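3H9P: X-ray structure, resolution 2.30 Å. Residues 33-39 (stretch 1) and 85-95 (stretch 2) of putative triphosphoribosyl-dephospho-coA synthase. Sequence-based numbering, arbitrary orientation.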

# COMPACT_ATOMS: atom_id res chain seq x y z
N LYS A 33 -10.01 16.38 -25.40
CA LYS A 33 -10.15 14.94 -25.67
C LYS A 33 -10.86 14.12 -24.58
O LYS A 33 -11.44 13.09 -24.88
CB LYS A 33 -8.80 14.29 -26.03
CG LYS A 33 -7.99 14.98 -27.14
CD LYS A 33 -6.74 14.14 -27.44
CE LYS A 33 -6.07 14.60 -28.72
NZ LYS A 33 -5.23 15.81 -28.48
N ARG A 34 -10.77 14.56 -23.33
CA ARG A 34 -11.45 13.92 -22.18
C ARG A 34 -10.79 12.58 -21.83
O ARG A 34 -11.43 11.64 -21.38
CB ARG A 34 -12.95 13.69 -22.47
CG ARG A 34 -13.65 14.79 -23.22
CD ARG A 34 -14.18 15.84 -22.30
NE ARG A 34 -14.92 16.89 -23.00
CZ ARG A 34 -15.83 17.69 -22.43
NH1 ARG A 34 -16.13 17.59 -21.13
NH2 ARG A 34 -16.44 18.62 -23.17
N ILE A 35 -9.50 12.52 -22.06
CA ILE A 35 -8.67 11.33 -21.96
C ILE A 35 -8.04 11.30 -20.58
O ILE A 35 -7.07 12.00 -20.36
CB ILE A 35 -7.50 11.58 -22.93
CG1 ILE A 35 -7.24 13.14 -22.95
CG2 ILE A 35 -7.77 10.96 -24.30
CD1 ILE A 35 -5.79 13.64 -22.90
N ILE A 36 -8.51 10.48 -19.64
CA ILE A 36 -8.01 10.63 -18.27
C ILE A 36 -6.53 10.20 -18.11
O ILE A 36 -5.69 11.02 -17.73
CB ILE A 36 -8.90 9.96 -17.18
CG1 ILE A 36 -10.37 10.44 -17.26
CG2 ILE A 36 -8.29 10.15 -15.73
CD1 ILE A 36 -10.57 11.90 -17.23
N GLY A 37 -6.25 8.92 -18.38
CA GLY A 37 -4.94 8.32 -18.25
C GLY A 37 -3.85 9.09 -18.97
O GLY A 37 -2.87 9.53 -18.36
N GLU A 38 -4.02 9.23 -20.29
CA GLU A 38 -3.11 10.00 -21.12
C GLU A 38 -2.90 11.39 -20.56
O GLU A 38 -1.78 11.88 -20.55
CB GLU A 38 -3.68 10.16 -22.54
CG GLU A 38 -3.18 9.15 -23.51
CD GLU A 38 -1.71 8.82 -23.28
OE1 GLU A 38 -0.85 9.72 -23.52
OE2 GLU A 38 -1.43 7.67 -22.85
N GLY A 39 -3.99 12.00 -20.10
CA GLY A 39 -3.96 13.32 -19.50
C GLY A 39 -3.03 13.45 -18.31
O GLY A 39 -2.21 14.38 -18.22
N ASN A 85 -18.37 9.81 -13.16
CA ASN A 85 -18.96 9.08 -14.29
C ASN A 85 -17.94 8.81 -15.42
O ASN A 85 -17.84 7.69 -15.90
CB ASN A 85 -20.18 9.84 -14.81
CG ASN A 85 -21.38 9.75 -13.84
OD1 ASN A 85 -21.50 8.79 -13.06
ND2 ASN A 85 -22.29 10.72 -13.92
N ARG A 86 -17.17 9.81 -15.80
CA ARG A 86 -16.09 9.57 -16.74
C ARG A 86 -15.06 8.57 -16.21
O ARG A 86 -14.53 7.77 -16.96
CB ARG A 86 -15.42 10.87 -17.19
CG ARG A 86 -16.25 11.64 -18.18
CD ARG A 86 -15.48 12.85 -18.81
NE ARG A 86 -16.28 13.35 -19.93
CZ ARG A 86 -17.24 14.27 -19.81
NH1 ARG A 86 -17.49 14.84 -18.63
NH2 ARG A 86 -17.94 14.62 -20.88
N LEU A 87 -14.79 8.61 -14.91
CA LEU A 87 -13.82 7.66 -14.31
C LEU A 87 -14.28 6.21 -14.42
O LEU A 87 -13.47 5.30 -14.70
CB LEU A 87 -13.56 8.03 -12.84
CG LEU A 87 -12.59 9.19 -12.65
CD1 LEU A 87 -12.77 9.81 -11.24
CD2 LEU A 87 -11.14 8.79 -12.90
N ARG A 88 -15.58 6.00 -14.21
CA ARG A 88 -16.20 4.70 -14.35
C ARG A 88 -16.16 4.24 -15.82
O ARG A 88 -16.19 3.05 -16.10
CB ARG A 88 -17.66 4.71 -13.89
CG ARG A 88 -17.95 5.12 -12.46
CD ARG A 88 -19.49 5.18 -12.25
NE ARG A 88 -19.83 5.25 -10.82
CZ ARG A 88 -20.50 6.23 -10.21
NH1 ARG A 88 -20.99 7.27 -10.90
NH2 ARG A 88 -20.71 6.16 -8.89
N ARG A 89 -16.15 5.16 -16.78
CA ARG A 89 -16.15 4.72 -18.18
C ARG A 89 -14.74 4.63 -18.75
O ARG A 89 -14.58 4.48 -19.96
CB ARG A 89 -17.00 5.66 -19.06
CG ARG A 89 -18.50 5.59 -18.84
CD ARG A 89 -19.18 6.86 -19.32
NE ARG A 89 -20.50 6.96 -18.70
CZ ARG A 89 -21.62 6.41 -19.20
NH1 ARG A 89 -21.59 5.75 -20.36
NH2 ARG A 89 -22.77 6.53 -18.53
N THR A 90 -13.72 4.77 -17.91
CA THR A 90 -12.33 4.63 -18.37
C THR A 90 -12.12 3.16 -18.69
O THR A 90 -13.01 2.36 -18.46
CB THR A 90 -11.30 5.03 -17.29
OG1 THR A 90 -11.59 4.31 -16.07
CG2 THR A 90 -11.34 6.55 -17.04
N ASP A 91 -10.96 2.80 -19.24
CA ASP A 91 -10.61 1.38 -19.40
C ASP A 91 -9.21 1.10 -18.80
O ASP A 91 -8.63 1.99 -18.14
CB ASP A 91 -10.74 0.94 -20.85
CG ASP A 91 -9.70 1.55 -21.73
OD1 ASP A 91 -8.80 2.23 -21.20
OD2 ASP A 91 -9.77 1.37 -22.96
N PHE A 92 -8.67 -0.09 -19.03
CA PHE A 92 -7.43 -0.53 -18.37
C PHE A 92 -6.23 0.25 -18.86
O PHE A 92 -5.26 0.44 -18.13
CB PHE A 92 -7.18 -2.06 -18.50
CG PHE A 92 -6.76 -2.50 -19.88
CD1 PHE A 92 -7.69 -3.01 -20.77
CD2 PHE A 92 -5.44 -2.41 -20.29
CE1 PHE A 92 -7.31 -3.44 -22.06
CE2 PHE A 92 -5.05 -2.83 -21.56
CZ PHE A 92 -5.99 -3.34 -22.45
N ARG A 93 -6.30 0.74 -20.09
CA ARG A 93 -5.24 1.58 -20.61
C ARG A 93 -5.10 2.87 -19.81
O ARG A 93 -3.99 3.38 -19.66
CB ARG A 93 -5.48 1.89 -22.07
CG ARG A 93 -5.52 0.66 -22.93
CD ARG A 93 -5.22 1.02 -24.34
NE ARG A 93 -4.81 -0.16 -25.10
CZ ARG A 93 -4.45 -0.14 -26.38
NH1 ARG A 93 -4.45 1.02 -27.04
NH2 ARG A 93 -4.08 -1.26 -26.98
N ASP A 94 -6.20 3.37 -19.24
CA ASP A 94 -6.09 4.56 -18.38
C ASP A 94 -5.32 4.26 -17.10
O ASP A 94 -4.51 5.05 -16.63
CB ASP A 94 -7.47 5.11 -18.02
CG ASP A 94 -8.16 5.69 -19.22
OD1 ASP A 94 -7.65 6.75 -19.69
OD2 ASP A 94 -9.17 5.08 -19.72
N SER A 95 -5.59 3.09 -16.54
CA SER A 95 -4.83 2.57 -15.40
C SER A 95 -3.35 2.45 -15.66
O SER A 95 -2.54 2.85 -14.83
CB SER A 95 -5.39 1.21 -15.03
OG SER A 95 -6.59 1.41 -14.35
O HOH W 1 -5.36 6.48 -21.32

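The start of the helix in stretch 1 packs against the end of one helix, the turn and the start of the next helix of stretch 2, in a compact contact that rests on one direct hydrogen bond from the backbone of Gly 37 to the carboxylate of Asp 94, with a small apolar cluster beside it and a stacked pair of arginines beyond. Together they bury 329 Å² of surface, although any two residues that touch are at least 51 positions apart in sequence.

The backbones come closest where Gly 37 CA lies 3.9 Å from Asp 94 CA. Glycine suits this approach: an ideal CB on Gly 37 would point toward the second stretch and sit 2.6 Å from Asp 94 CA, a clash. Gly 37 belongs to the helix that begins just after Ile 35, the N-cap residue, so its amide lies in the first turn, where NH groups lack a helical carbonyl partner. Asp 94 supplies the acceptor, with Gly 37 N donating to Asp 94 OD1 at 2.9 Å and an N-H...acceptor angle of 150°. The CA-to-CB bond of Asp 94 runs sideways, but the end of its side chain comes nearer and brings the carboxylate to the amide. A water extends the link, donating to Asp 94 OD1 at 2.8 Å and accepting a weak hydrogen bond from Glu 38 N at 3.2 Å.

The other carboxylate oxygen serves its own stretch. Asp 91 N donates to Asp 94 OD2 at 2.9 Å, while Asp 91, the N-cap of the second stretch's later helix, accepts weak capping bonds at OD1 from Arg 93 N at 3.1 Å and from Asp 94 N at 3.4 Å. Asp 94 thus ties the turn before its helix to the start of the helix in stretch 1.

Next to this polar link, Ile 36 points toward the second stretch and provides the apolar part of the contact. Its CG2 lies 4.2 Å from Leu 87 CD2, and its CG1 4.0 Å from Thr 90 CG2. The hydroxyl of Thr 90 is engaged separately, OG1 donating to Leu 87 O at 2.5 Å, while its CG2 packs against Ile 36.

Farther out, Arg 34 and Arg 86 reach toward each other. Their guanidinium groups stack with centres 4.5 Å apart and planes at 25°. Arg 34 NH1 lies over one face of the Arg 86 group, 3.5 Å from Arg 86 NH2. Both atoms are donors, so no hydrogen bond joins them and the like charges lie close together; Arg 34 NH1, Arg 34 NH2 and Arg 86 NH1 are hydrogen-bonded elsewhere in the structure.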